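Local coordinates for protein cellulase IBT99 (Metagenomes, PDB 6WBT) that probably cleaves 6-phospho-alpha-glucosides as a family 4 glycosidase, binding NAD, a manganese ion and glucose 6-phosphate, at residues I153-T158 with I167-D172. Sequence-based numbering, arbitrary orientation.
With MN (manganese (II) ion), chain E; NAD (nicotinamide-adenine-dinucleotide), chain G; G6P (6-O-phosphono-alpha-D-glucopyranose), chain F.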
ATOM      1  N   ILE A 153      20.494   5.405  12.282  1.00 54.31           N
ATOM      2  CA  ILE A 153      21.207   5.006  11.074  1.00 52.38           C
ATOM      3  C   ILE A 153      21.707   3.570  11.189  1.00 50.98           C
ATOM      4  O   ILE A 153      21.637   2.798  10.225  1.00 50.81           O
ATOM      5  CB  ILE A 153      22.357   5.990  10.788  1.00 51.40           C
ATOM      6  CG1 ILE A 153      21.801   7.391  10.528  1.00 51.96           C
ATOM      7  CG2 ILE A 153      23.190   5.514   9.606  1.00 50.26           C
ATOM      8  CD1 ILE A 153      22.865   8.449  10.361  1.00 52.23           C
ATOM      9  N   VAL A 154      22.210   3.185  12.364  1.00 49.76           N
ATOM     10  CA  VAL A 154      22.787   1.852  12.504  1.00 49.86           C
ATOM     11  C   VAL A 154      21.705   0.779  12.463  1.00 47.63           C
ATOM     12  O   VAL A 154      21.943  -0.331  11.974  1.00 49.73           O
ATOM     13  CB  VAL A 154      23.634   1.758  13.789  1.00 52.71           C
ATOM     14  CG1 VAL A 154      24.720   2.825  13.788  1.00 54.74           C
ATOM     15  CG2 VAL A 154      22.761   1.873  15.030  1.00 52.98           C
ATOM     16  N   ALA A 155      20.502   1.084  12.955  1.00 45.84           N
ATOM     17  CA  ALA A 155      19.429   0.096  12.928  1.00 46.32           C
ATOM     18  C   ALA A 155      18.927  -0.132  11.509  1.00 47.16           C
ATOM     19  O   ALA A 155      18.666  -1.274  11.112  1.00 49.71           O
ATOM     20  CB  ALA A 155      18.282   0.533  13.839  1.00 46.29           C
ATOM     21  N   LYS A 156      18.787   0.943  10.729  1.00 45.80           N
ATOM     22  CA  LYS A 156      18.384   0.796   9.337  1.00 46.28           C
ATOM     23  C   LYS A 156      19.465   0.111   8.513  1.00 45.17           C
ATOM     24  O   LYS A 156      19.152  -0.606   7.555  1.00 43.84           O
ATOM     25  CB  LYS A 156      18.045   2.164   8.742  1.00 47.63           C
ATOM     26  CG  LYS A 156      17.401   2.104   7.367  1.00 50.50           C
ATOM     27  CD  LYS A 156      17.195   3.496   6.793  1.00 52.89           C
ATOM     28  CE  LYS A 156      15.727   3.767   6.512  1.00 54.68           C
ATOM     29  NZ  LYS A 156      14.914   3.783   7.759  1.00 56.33           N
ATOM     30  N   ALA A 157      20.735   0.311   8.869  1.00 45.11           N
ATOM     31  CA  ALA A 157      21.821  -0.327   8.133  1.00 43.33           C
ATOM     32  C   ALA A 157      21.959  -1.796   8.515  1.00 42.58           C
ATOM     33  O   ALA A 157      22.082  -2.662   7.643  1.00 42.01           O
ATOM     34  CB  ALA A 157      23.132   0.422   8.378  1.00 42.73           C
ATOM     35  N   THR A 158      21.935  -2.095   9.817  1.00 42.66           N
ATOM     36  CA  THR A 158      22.068  -3.481  10.256  1.00 42.40           C
ATOM     37  C   THR A 158      20.877  -4.328   9.823  1.00 43.21           C
ATOM     38  O   THR A 158      21.037  -5.525   9.560  1.00 43.23           O
ATOM     39  CB  THR A 158      22.236  -3.546  11.776  1.00 38.66           C
ATOM     40  OG1 THR A 158      21.218  -2.760  12.408  1.00 37.51           O
ATOM     41  CG2 THR A 158      23.610  -3.030  12.186  1.00 35.79           C
ATOM     42  N   ILE A 167      19.261  -8.824  17.262  1.00 44.90           N
ATOM     43  CA  ILE A 167      19.664  -7.530  17.792  1.00 41.79           C
ATOM     44  C   ILE A 167      18.417  -6.704  18.077  1.00 42.21           C
ATOM     45  O   ILE A 167      17.402  -6.812  17.380  1.00 44.22           O
ATOM     46  CB  ILE A 167      20.612  -6.791  16.816  1.00 39.32           C
ATOM     47  CG1 ILE A 167      21.125  -5.483  17.425  1.00 37.15           C
ATOM     48  CG2 ILE A 167      19.924  -6.536  15.481  1.00 36.41           C
ATOM     49  CD1 ILE A 167      22.044  -4.704  16.508  1.00 33.63           C
ATOM     50  N   ILE A 168      18.492  -5.886  19.125  1.00 40.09           N
ATOM     51  CA  ILE A 168      17.421  -4.965  19.488  1.00 40.39           C
ATOM     52  C   ILE A 168      18.045  -3.605  19.769  1.00 39.69           C
ATOM     53  O   ILE A 168      18.858  -3.466  20.691  1.00 40.68           O
ATOM     54  CB  ILE A 168      16.611  -5.462  20.699  1.00 40.72           C
ATOM     55  CG1 ILE A 168      15.767  -4.324  21.283  1.00 43.78           C
ATOM     56  CG2 ILE A 168      17.522  -6.086  21.750  1.00 39.43           C
ATOM     57  CD1 ILE A 168      14.903  -4.742  22.450  1.00 46.76           C
ATOM     58  N   ASN A 169      17.673  -2.608  18.973  1.00 37.68           N
ATOM     59  CA  ASN A 169      18.199  -1.256  19.100  1.00 38.85           C
ATOM     60  C   ASN A 169      17.245  -0.416  19.938  1.00 39.78           C
ATOM     61  O   ASN A 169      16.047  -0.348  19.641  1.00 39.61           O
ATOM     62  CB  ASN A 169      18.400  -0.623  17.724  1.00 40.08           C
ATOM     63  CG  ASN A 169      19.232  -1.492  16.799  1.00 41.47           C
ATOM     64  OD1 ASN A 169      20.460  -1.420  16.799  1.00 41.98           O
ATOM     65  ND2 ASN A 169      18.563  -2.322  16.006  1.00 40.30           N
ATOM     66  N   ILE A 170      17.777   0.224  20.979  1.00 41.29           N
ATOM     67  CA  ILE A 170      16.985   0.993  21.924  1.00 44.83           C
ATOM     68  C   ILE A 170      17.610   2.375  22.090  1.00 48.95           C
ATOM     69  O   ILE A 170      18.654   2.684  21.516  1.00 48.02           O
ATOM     70  CB  ILE A 170      16.855   0.285  23.289  1.00 42.60           C
ATOM     71  CG1 ILE A 170      18.239   0.032  23.891  1.00 42.68           C
ATOM     72  CG2 ILE A 170      16.082  -1.017  23.145  1.00 42.44           C
ATOM     73  CD1 ILE A 170      18.200  -0.569  25.278  1.00 43.88           C
ATOM     74  N   CYS A 171      16.952   3.207  22.895  1.00 54.06           N
ATOM     75  CA  CYS A 171      17.408   4.562  23.167  1.00 57.39           C
ATOM     76  C   CYS A 171      16.810   5.018  24.489  1.00 58.93           C
ATOM     77  O   CYS A 171      15.677   4.663  24.823  1.00 57.89           O
ATOM     78  CB  CYS A 171      17.009   5.524  22.042  1.00 59.54           C
ATOM     79  SG  CYS A 171      17.374   7.261  22.371  1.00 62.61           S
ATOM     80  N   ASP A 172      17.579   5.810  25.234  1.00 62.60           N
ATOM     81  CA  ASP A 172      17.157   6.279  26.548  1.00 63.44           C
ATOM     82  C   ASP A 172      16.648   7.715  26.541  1.00 61.43           C
ATOM     83  O   ASP A 172      16.233   8.212  27.591  1.00 59.53           O
ATOM     84  CB  ASP A 172      18.307   6.146  27.554  1.00 66.59           C
ATOM     85  CG  ASP A 172      19.377   7.205  27.367  1.00 70.46           C
ATOM     86  OD1 ASP A 172      19.633   7.601  26.212  1.00 71.93           O
ATOM     87  OD2 ASP A 172      19.963   7.646  28.377  1.00 72.32           O
TER
HETATM   88 MN    MN E 501      19.549   8.159  21.792  1.00 59.69          MN
HETATM   89  PA  NAD G 503      33.435   6.832  24.833  1.00 60.71           P
HETATM   90  O1A NAD G 503      34.112   7.450  23.656  1.00 60.66           O
HETATM   91  O2A NAD G 503      33.737   7.384  26.186  1.00 60.79           O
HETATM   92  O5B NAD G 503      33.718   5.251  24.823  1.00 59.49           O
HETATM   93  C5B NAD G 503      33.381   4.472  23.642  1.00 58.93           C
HETATM   94  C4B NAD G 503      34.182   3.193  23.643  1.00 58.74           C
HETATM   95  O4B NAD G 503      33.898   2.435  22.437  1.00 58.72           O
HETATM   96  C3B NAD G 503      35.712   3.354  23.678  1.00 58.92           C
HETATM   97  O3B NAD G 503      36.258   2.508  24.682  1.00 58.79           O
HETATM   98  C2B NAD G 503      36.140   2.875  22.286  1.00 59.17           C
HETATM   99  O2B NAD G 503      37.471   2.412  22.219  1.00 58.27           O
HETATM  100  C1B NAD G 503      35.091   1.801  22.041  1.00 59.38           C
HETATM  101  N9A NAD G 503      34.976   1.380  20.649  1.00 60.57           N
HETATM  102  C8A NAD G 503      35.106   2.174  19.538  1.00 61.63           C
HETATM  103  N7A NAD G 503      34.962   1.523  18.411  1.00 62.42           N
HETATM  104  C5A NAD G 503      34.734   0.211  18.799  1.00 61.78           C
HETATM  105  C6A NAD G 503      34.509  -0.968  18.062  1.00 61.66           C
HETATM  106  N6A NAD G 503      34.478  -1.013  16.733  1.00 62.06           N
HETATM  107  N1A NAD G 503      34.320  -2.113  18.759  1.00 61.36           N
HETATM  108  C2A NAD G 503      34.354  -2.060  20.096  1.00 61.28           C
HETATM  109  N3A NAD G 503      34.556  -1.014  20.892  1.00 61.17           N
HETATM  110  C4A NAD G 503      34.743   0.108  20.178  1.00 61.40           C
HETATM  111  O3  NAD G 503      31.848   6.883  24.604  1.00 63.16           O
HETATM  112  PN  NAD G 503      30.627   7.255  25.576  1.00 64.77           P
HETATM  113  O1N NAD G 503      30.735   6.443  26.823  1.00 65.78           O
HETATM  114  O2N NAD G 503      30.541   8.740  25.698  1.00 64.49           O
HETATM  115  O5D NAD G 503      29.395   6.722  24.701  1.00 65.09           O
HETATM  116  C5D NAD G 503      29.431   5.345  24.253  1.00 64.02           C
HETATM  117  C4D NAD G 503      28.336   5.123  23.241  1.00 63.82           C
HETATM  118  O4D NAD G 503      27.056   5.156  23.913  1.00 64.07           O
HETATM  119  C3D NAD G 503      28.230   6.178  22.129  1.00 64.18           C
HETATM  120  O3D NAD G 503      28.047   5.535  20.875  1.00 65.01           O
HETATM  121  C2D NAD G 503      26.968   6.934  22.556  1.00 63.47           C
HETATM  122  O2D NAD G 503      26.354   7.693  21.527  1.00 62.16           O
HETATM  123  C1D NAD G 503      26.114   5.777  23.056  1.00 65.22           C
HETATM  124  N1N NAD G 503      24.952   6.235  23.868  1.00 67.80           N
HETATM  125  C2N NAD G 503      23.689   6.180  23.341  1.00 69.46           C
HETATM  126  C3N NAD G 503      22.598   6.626  24.071  1.00 71.34           C
HETATM  127  C7N NAD G 503      21.230   6.485  23.454  1.00 73.81           C
HETATM  128  O7N NAD G 503      20.380   7.345  23.666  1.00 75.16           O
HETATM  129  N7N NAD G 503      20.991   5.401  22.727  1.00 74.43           N
HETATM  130  C4N NAD G 503      22.806   7.163  25.337  1.00 70.34           C
HETATM  131  C5N NAD G 503      24.077   7.180  25.870  1.00 69.07           C
HETATM  132  C6N NAD G 503      25.134   6.710  25.123  1.00 67.87           C
HETATM  133  C1  G6P F 502      20.662  10.971  25.680  1.00 91.49           C
HETATM  134  C2  G6P F 502      20.621  10.713  24.175  1.00 90.50           C
HETATM  135  C3  G6P F 502      22.000  10.336  23.646  1.00 89.51           C
HETATM  136  C4  G6P F 502      23.040  11.352  24.102  1.00 88.54           C
HETATM  137  C5  G6P F 502      22.973  11.495  25.617  1.00 88.09           C
HETATM  138  C6  G6P F 502      24.020  12.462  26.162  1.00 84.11           C
HETATM  139  O1  G6P F 502      20.960   9.751  26.365  1.00 92.79           O
HETATM  140  O2  G6P F 502      19.699   9.654  23.897  1.00 90.32           O
HETATM  141  O3  G6P F 502      21.967  10.285  22.216  1.00 89.80           O
HETATM  142  O4  G6P F 502      24.348  10.917  23.711  1.00 88.53           O
HETATM  143  O5  G6P F 502      21.667  11.940  25.983  1.00 90.46           O
HETATM  144  O6  G6P F 502      24.902  12.897  25.129  1.00 80.37           O
HETATM  145  P   G6P F 502      26.274  13.645  25.514  1.00 77.48           P
HETATM  146  O1P G6P F 502      26.400  14.741  24.486  1.00 77.80           O
HETATM  147  O2P G6P F 502      27.325  12.564  25.428  1.00 77.65           O
HETATM  148  O3P G6P F 502      26.025  14.142  26.919  1.00 76.76           O
HETATM  149  O   HOH W   1      18.220  -3.817  13.175  1.00 36.43           O
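Ala155 and Asn169 carry the van der Waals part of this contact, a compact example of how a helix is seated on the strand that follows it. The methyl of Ala155 lies over the flat face of the Asn169 amide, its CB 3.6 Å from Asn169 ND2. Asn169 turns its amide back beside its own backbone N (chi1 -53°), which brings that face under the helix, while Val154 CG2 comes only loosely near OD1. Helix 153-158 and strand 167-170 approach to 9.4 Å between axes and run nearly antiparallel, at 158°, consistent with the small Ala155 side chain at the interface.

Polar links are few, and no direct hydrogen bond joins the two segments. A water bridges them instead, donating to Thr158 OG1 at 3.3 Å and accepting a weak bond from Asn169 ND2 at 3.2 Å. Thr158 OG1 in turn donates to Val154 O, 2.6 Å away, a carbonyl that also receives the Thr158 backbone N. Asn169 OD1 is held by Asn146 on the neighbouring strand 143-146, so the buried amide oxygen is satisfied, more firmly than the weak water bond holds ND2.

Ligand and metal bonds gather at Cys171 and Asp172. Cys171 SG binds manganese at 2.4 Å; His201, O2 of glucose 6-phosphate and O7N of NAD also ligate the ion. Next to it, Asp172 OD1 accepts a hydrogen bond from the sugar's O1 at 2.5 Å. Replacing Asp172 by an alanine removes the carboxylate, and the anomeric hydroxyl would probably be left without that acceptor and the sugar less firmly oriented beside the nicotinamide. Strand 143-146, helix 151-161 and strand 167-170 form a beta-alpha-beta crossover of the Rossmann-like domain, and the second strand of this unit leads into the ligand-binding Cys171 and Asp172 of the active site.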